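Long-range contacts in prolyl oligopeptidase (Novosphingobium capsulatum, PDB 1YR2), which probably hydrolyses oligopeptides on the carboxyl side of proline, and to a lesser degree alanine, as a serine peptidase of the S9A family: residues 243-247 against 258-262; 279-284 against 296-301. All coordinates share one frame; numbering follows the deposited sequence.

Contact 1: 243-247 against 258-262; sequences QTVWL and QPVFA
With CG of Trp246 anti to its own carbonyl carbon (chi1 -63°) and the ring turned toward Pro259, the indole swings across to that residue on the neighbouring strand. The two strands form a beta hairpin at the outer end of a four-stranded antiparallel propeller blade, and a classic beta bulge interrupts their pairing: Val260 and Phe261 both stand against Val245. Their amides reach Val245 O from the same face of its carbonyl plane, Val260 N at 2.8 Å and Phe261 N at 3.1 Å. Beyond the bulge, Leu247 and Gln258 exchange a pair of backbone bonds. Pro259 lies over one face of the six-membered ring of Trp246 in a CH-pi contact, its CB 4.0 Å from the centroid and only 8° off the normal. The indole is also pinned within its own strand, where Trp246 NE1 donates to Thr244 OG1 at 2.7 Å, the hydroxyl lying 16° out of the ring plane. Replacing Trp246 by an alanine removes the indole, which would probably leave Pro259 without its flat partner and Thr244 OG1 without the NE1 donor. On the face carrying Val245, Phe261 sends its ring away from the pair toward His271, while Val245 CG1 packs 4.0 Å from Val260 CB.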
loop_
_atom_site.group_PDB
_atom_site.type_symbol
_atom_site.label_atom_id
_atom_site.label_comp_id
_atom_site.label_asym_id
_atom_site.label_seq_id
_atom_site.Cartn_x
_atom_site.Cartn_y
_atom_site.Cartn_z
ATOM N N GLN A 243 -25.911 11.971 -12.263
ATOM C CA GLN A 243 -24.796 12.868 -12.161
ATOM C C GLN A 243 -24.584 13.626 -13.498
ATOM O O GLN A 243 -24.699 13.059 -14.602
ATOM C CB GLN A 243 -23.533 12.100 -11.793
ATOM C CG GLN A 243 -22.342 13.036 -11.539
ATOM C CD GLN A 243 -21.077 12.307 -11.064
ATOM O OE1 GLN A 243 -20.702 11.269 -11.629
ATOM N NE2 GLN A 243 -20.441 12.844 -9.992
ATOM N N THR A 244 -24.321 14.910 -13.415
ATOM C CA THR A 244 -24.150 15.754 -14.618
ATOM C C THR A 244 -22.909 16.646 -14.529
ATOM O O THR A 244 -22.523 17.042 -13.455
ATOM C CB THR A 244 -25.414 16.585 -14.927
ATOM O OG1 THR A 244 -25.768 17.363 -13.787
ATOM C CG2 THR A 244 -26.601 15.697 -15.112
ATOM N N VAL A 245 -22.275 16.883 -15.670
ATOM C CA VAL A 245 -21.092 17.734 -15.783
ATOM C C VAL A 245 -21.579 19.130 -16.183
ATOM O O VAL A 245 -22.379 19.236 -17.097
ATOM C CB VAL A 245 -20.109 17.187 -16.812
ATOM C CG1 VAL A 245 -18.856 18.101 -16.907
ATOM C CG2 VAL A 245 -19.707 15.816 -16.469
ATOM N N TRP A 246 -21.149 20.145 -15.426
ATOM C CA TRP A 246 -21.443 21.568 -15.640
ATOM C C TRP A 246 -20.174 22.409 -15.703
ATOM O O TRP A 246 -19.101 21.975 -15.239
ATOM C CB TRP A 246 -22.290 22.098 -14.502
ATOM C CG TRP A 246 -23.612 21.484 -14.360
ATOM C CD1 TRP A 246 -23.913 20.198 -13.928
ATOM C CD2 TRP A 246 -24.874 22.110 -14.638
ATOM N NE1 TRP A 246 -25.278 20.012 -13.929
ATOM C CE2 TRP A 246 -25.892 21.168 -14.332
ATOM C CE3 TRP A 246 -25.253 23.395 -15.110
ATOM C CZ2 TRP A 246 -27.255 21.457 -14.493
ATOM C CZ3 TRP A 246 -26.585 23.676 -15.265
ATOM C CH2 TRP A 246 -27.584 22.710 -14.962
ATOM N N LEU A 247 -20.331 23.631 -16.226
ATOM C CA LEU A 247 -19.254 24.610 -16.361
ATOM C C LEU A 247 -19.656 25.805 -15.518
ATOM O O LEU A 247 -20.723 26.401 -15.712
ATOM C CB LEU A 247 -19.029 25.034 -17.809
ATOM C CG LEU A 247 -17.928 26.052 -18.088
ATOM C CD1 LEU A 247 -16.571 25.387 -17.806
ATOM C CD2 LEU A 247 -18.000 26.564 -19.506
ATOM N N GLN A 258 -23.609 26.379 -16.925
ATOM C CA GLN A 258 -24.006 25.815 -18.199
ATOM C C GLN A 258 -23.836 24.257 -18.131
ATOM O O GLN A 258 -22.754 23.810 -17.818
ATOM C CB GLN A 258 -23.037 26.386 -19.215
ATOM C CG GLN A 258 -23.115 25.860 -20.666
ATOM C CD GLN A 258 -22.104 26.582 -21.553
ATOM O OE1 GLN A 258 -22.025 27.808 -21.497
ATOM N NE2 GLN A 258 -21.294 25.827 -22.327
ATOM N N PRO A 259 -24.858 23.474 -18.448
ATOM C CA PRO A 259 -24.757 22.017 -18.510
ATOM C C PRO A 259 -23.844 21.579 -19.655
ATOM O O PRO A 259 -23.893 22.151 -20.734
ATOM C CB PRO A 259 -26.191 21.565 -18.755
ATOM C CG PRO A 259 -26.936 22.739 -19.175
ATOM C CD PRO A 259 -26.199 23.956 -18.835
ATOM N N VAL A 260 -22.980 20.605 -19.414
ATOM C CA VAL A 260 -22.039 20.121 -20.431
ATOM C C VAL A 260 -22.334 18.710 -20.861
ATOM O O VAL A 260 -22.316 18.413 -22.058
ATOM C CB VAL A 260 -20.596 20.198 -19.900
ATOM C CG1 VAL A 260 -19.612 19.599 -20.910
ATOM C CG2 VAL A 260 -20.235 21.644 -19.647
ATOM N N PHE A 261 -22.622 17.823 -19.899
ATOM C CA PHE A 261 -22.848 16.415 -20.229
ATOM C C PHE A 261 -23.716 15.697 -19.210
ATOM O O PHE A 261 -23.532 15.860 -17.998
ATOM C CB PHE A 261 -21.525 15.654 -20.324
ATOM C CG PHE A 261 -21.645 14.311 -20.993
ATOM C CD1 PHE A 261 -22.030 14.214 -22.325
ATOM C CD2 PHE A 261 -21.409 13.130 -20.281
ATOM C CE1 PHE A 261 -22.175 13.020 -22.916
ATOM C CE2 PHE A 261 -21.530 11.909 -20.911
ATOM C CZ PHE A 261 -21.908 11.850 -22.199
ATOM N N ALA A 262 -24.629 14.896 -19.744
ATOM C CA ALA A 262 -25.471 14.000 -18.978
ATOM C C ALA A 262 -25.822 12.777 -19.816
ATOM O O ALA A 262 -25.763 12.844 -21.049
ATOM C CB ALA A 262 -26.738 14.709 -18.548
#

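Contact 2: 279-284 against 296-301; sequences GRWVVI and VHVARV
Ile284 O is gripped twice: His297 N donates to it at 2.9 Å, and a water donates to it as well. The same water lies 2.8 Å from His297 ND1, at the edge of the imidazole and in its plane, which ties the ring's orientation to the opposite strand. The return bond from Ile284 N to His297 O is 2.8 Å long. Two further bonds join Val282 and Ala299, and Val301 N closes the far end on Arg280 O. This unbroken ladder joins the two middle strands of a four-stranded antiparallel blade of the N-terminal beta-propeller, with strands 270-275 and 305-311 outside them. On the face with Val283 and Val298, Trp281 lies across Arg300. Arg300 CB makes a CH-pi contact over the face of the Trp281 six-membered ring, 3.9 Å from its centroid. Further out, a bend at chi3 brings the guanidinium of Arg300 round to the CZ2-CH2 rim of the indole, with Trp281 CZ2 over the guanidinium's face and 3.6 Å from Arg300 NH2. The planes are 66° apart, so this is no parallel stack. Asp328 accepts from Trp281 NE1 and forms a salt bridge with Arg280, while Arg300 NH1 makes only a long, weak ion pair with it; the carboxylate would probably temper the like charges of the two arginines. Leu330 of the next blade packs on Trp281, Val283 and Val298. On the other face, Val301 CG2 crosses Val282 CG2 at about a right angle, 3.7 Å away, while Val301 CB rests 3.4 Å from Gly279 O.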
loop_
_atom_site.group_PDB
_atom_site.type_symbol
_atom_site.label_atom_id
_atom_site.label_comp_id
_atom_site.label_asym_id
_atom_site.label_seq_id
_atom_site.Cartn_x
_atom_site.Cartn_y
_atom_site.Cartn_z
ATOM N N GLY A 279 -5.457 22.934 -22.976
ATOM C CA GLY A 279 -6.788 23.476 -22.928
ATOM C C GLY A 279 -7.647 23.145 -24.139
ATOM O O GLY A 279 -8.764 23.658 -24.257
ATOM N N ARG A 280 -7.157 22.247 -24.984
ATOM C CA ARG A 280 -7.767 21.987 -26.282
ATOM C C ARG A 280 -8.938 21.004 -26.314
ATOM O O ARG A 280 -9.752 21.055 -27.249
ATOM C CB ARG A 280 -6.692 21.502 -27.258
ATOM C CG ARG A 280 -5.793 22.619 -27.796
ATOM C CD ARG A 280 -4.657 22.088 -28.613
ATOM N NE ARG A 280 -4.669 22.304 -30.077
ATOM C CZ ARG A 280 -5.708 22.258 -30.885
ATOM N NH1 ARG A 280 -6.927 22.066 -30.456
ATOM N NH2 ARG A 280 -5.526 22.407 -32.168
ATOM N N TRP A 281 -8.976 20.078 -25.365
ATOM C CA TRP A 281 -9.977 19.005 -25.316
ATOM C C TRP A 281 -10.520 18.795 -23.903
ATOM O O TRP A 281 -9.741 18.719 -22.932
ATOM C CB TRP A 281 -9.380 17.711 -25.819
ATOM C CG TRP A 281 -9.158 17.733 -27.280
ATOM C CD1 TRP A 281 -7.997 18.071 -27.930
ATOM C CD2 TRP A 281 -10.131 17.473 -28.302
ATOM N NE1 TRP A 281 -8.202 18.014 -29.291
ATOM C CE2 TRP A 281 -9.510 17.669 -29.535
ATOM C CE3 TRP A 281 -11.484 17.071 -28.290
ATOM C CZ2 TRP A 281 -10.190 17.481 -30.752
ATOM C CZ3 TRP A 281 -12.149 16.922 -29.469
ATOM C CH2 TRP A 281 -11.498 17.099 -30.691
ATOM N N VAL A 282 -11.849 18.705 -23.813
ATOM C CA VAL A 282 -12.541 18.154 -22.625
ATOM C C VAL A 282 -12.683 16.653 -22.837
ATOM O O VAL A 282 -13.027 16.204 -23.932
ATOM C CB VAL A 282 -13.923 18.802 -22.447
ATOM C CG1 VAL A 282 -14.712 18.220 -21.313
ATOM C CG2 VAL A 282 -13.753 20.315 -22.252
ATOM N N VAL A 283 -12.385 15.878 -21.799
ATOM C CA VAL A 283 -12.487 14.439 -21.831
ATOM C C VAL A 283 -13.316 14.007 -20.644
ATOM O O VAL A 283 -13.026 14.327 -19.458
ATOM C CB VAL A 283 -11.110 13.768 -21.792
ATOM C CG1 VAL A 283 -11.203 12.243 -21.826
ATOM C CG2 VAL A 283 -10.262 14.290 -22.946
ATOM N N ILE A 284 -14.384 13.305 -20.952
ATOM C CA ILE A 284 -15.299 12.853 -19.914
ATOM C C ILE A 284 -15.201 11.323 -19.835
ATOM O O ILE A 284 -15.403 10.619 -20.817
ATOM C CB ILE A 284 -16.733 13.313 -20.194
ATOM C CG1 ILE A 284 -16.782 14.834 -20.155
ATOM C CG2 ILE A 284 -17.687 12.705 -19.166
ATOM C CD1 ILE A 284 -17.979 15.383 -20.761
ATOM N N VAL A 296 -15.719 6.902 -22.810
ATOM C CA VAL A 296 -14.996 8.150 -23.003
ATOM C C VAL A 296 -15.755 8.980 -23.994
ATOM O O VAL A 296 -16.076 8.469 -25.107
ATOM C CB VAL A 296 -13.518 7.904 -23.523
ATOM C CG1 VAL A 296 -12.778 9.266 -23.689
ATOM C CG2 VAL A 296 -12.737 7.013 -22.571
ATOM N N HIS A 297 -16.089 10.218 -23.607
ATOM C CA HIS A 297 -16.599 11.224 -24.507
ATOM C C HIS A 297 -15.625 12.412 -24.578
ATOM O O HIS A 297 -14.902 12.684 -23.600
ATOM C CB HIS A 297 -17.964 11.735 -24.062
ATOM C CG HIS A 297 -19.059 10.726 -24.183
ATOM N ND1 HIS A 297 -19.161 9.633 -23.358
ATOM C CD2 HIS A 297 -20.085 10.629 -25.070
ATOM C CE1 HIS A 297 -20.220 8.916 -23.716
ATOM N NE2 HIS A 297 -20.792 9.492 -24.760
ATOM N N VAL A 298 -15.562 13.081 -25.732
ATOM C CA VAL A 298 -14.636 14.210 -25.904
ATOM C C VAL A 298 -15.359 15.412 -26.507
ATOM O O VAL A 298 -16.374 15.259 -27.165
ATOM C CB VAL A 298 -13.405 13.859 -26.771
ATOM C CG1 VAL A 298 -12.621 12.749 -26.097
ATOM C CG2 VAL A 298 -13.795 13.496 -28.189
ATOM N N ALA A 299 -14.839 16.602 -26.245
ATOM C CA ALA A 299 -15.364 17.807 -26.842
ATOM C C ALA A 299 -14.227 18.722 -27.110
ATOM O O ALA A 299 -13.414 19.007 -26.243
ATOM C CB ALA A 299 -16.355 18.482 -25.951
ATOM N N ARG A 300 -14.194 19.222 -28.325
ATOM C CA ARG A 300 -13.217 20.224 -28.738
ATOM C C ARG A 300 -13.480 21.616 -28.114
ATOM O O ARG A 300 -14.599 22.147 -28.151
ATOM C CB ARG A 300 -13.227 20.310 -30.274
ATOM C CG ARG A 300 -12.241 21.263 -30.866
ATOM C CD ARG A 300 -12.378 21.360 -32.405
ATOM N NE ARG A 300 -12.113 20.067 -33.037
ATOM C CZ ARG A 300 -10.962 19.679 -33.582
ATOM N NH1 ARG A 300 -9.904 20.488 -33.639
ATOM N NH2 ARG A 300 -10.874 18.465 -34.109
ATOM N N VAL A 301 -12.429 22.228 -27.588
ATOM C CA VAL A 301 -12.496 23.592 -27.057
ATOM C C VAL A 301 -11.834 24.530 -28.081
ATOM O O VAL A 301 -10.712 24.300 -28.516
ATOM C CB VAL A 301 -11.788 23.709 -25.705
ATOM C CG1 VAL A 301 -11.954 25.105 -25.113
ATOM C CG2 VAL A 301 -12.298 22.666 -24.738
HETATM O O HOH W 1 -17.760 8.980 -20.983
#

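Overall arrangement
Contacts 1 and 2 are hairpins from consecutive blades of the same propeller, their centres about 13 Å apart. Contact 1 joins the last two strands of its blade and is the more exposed, with a bulge in its ladder; contact 2 joins the two middle strands of the following blade, stays in register and is the more buried of the two. Each lays a tryptophan over its partner strand, but against a proline in contact 1 and an arginine in contact 2, where Asp328 brings in charge, mainly through Arg280. The blades meet directly through Phe261: its CB packs on Ile284 CD1 at 3.6 Å, and its ring meets that of His297 with the planes at about 45°.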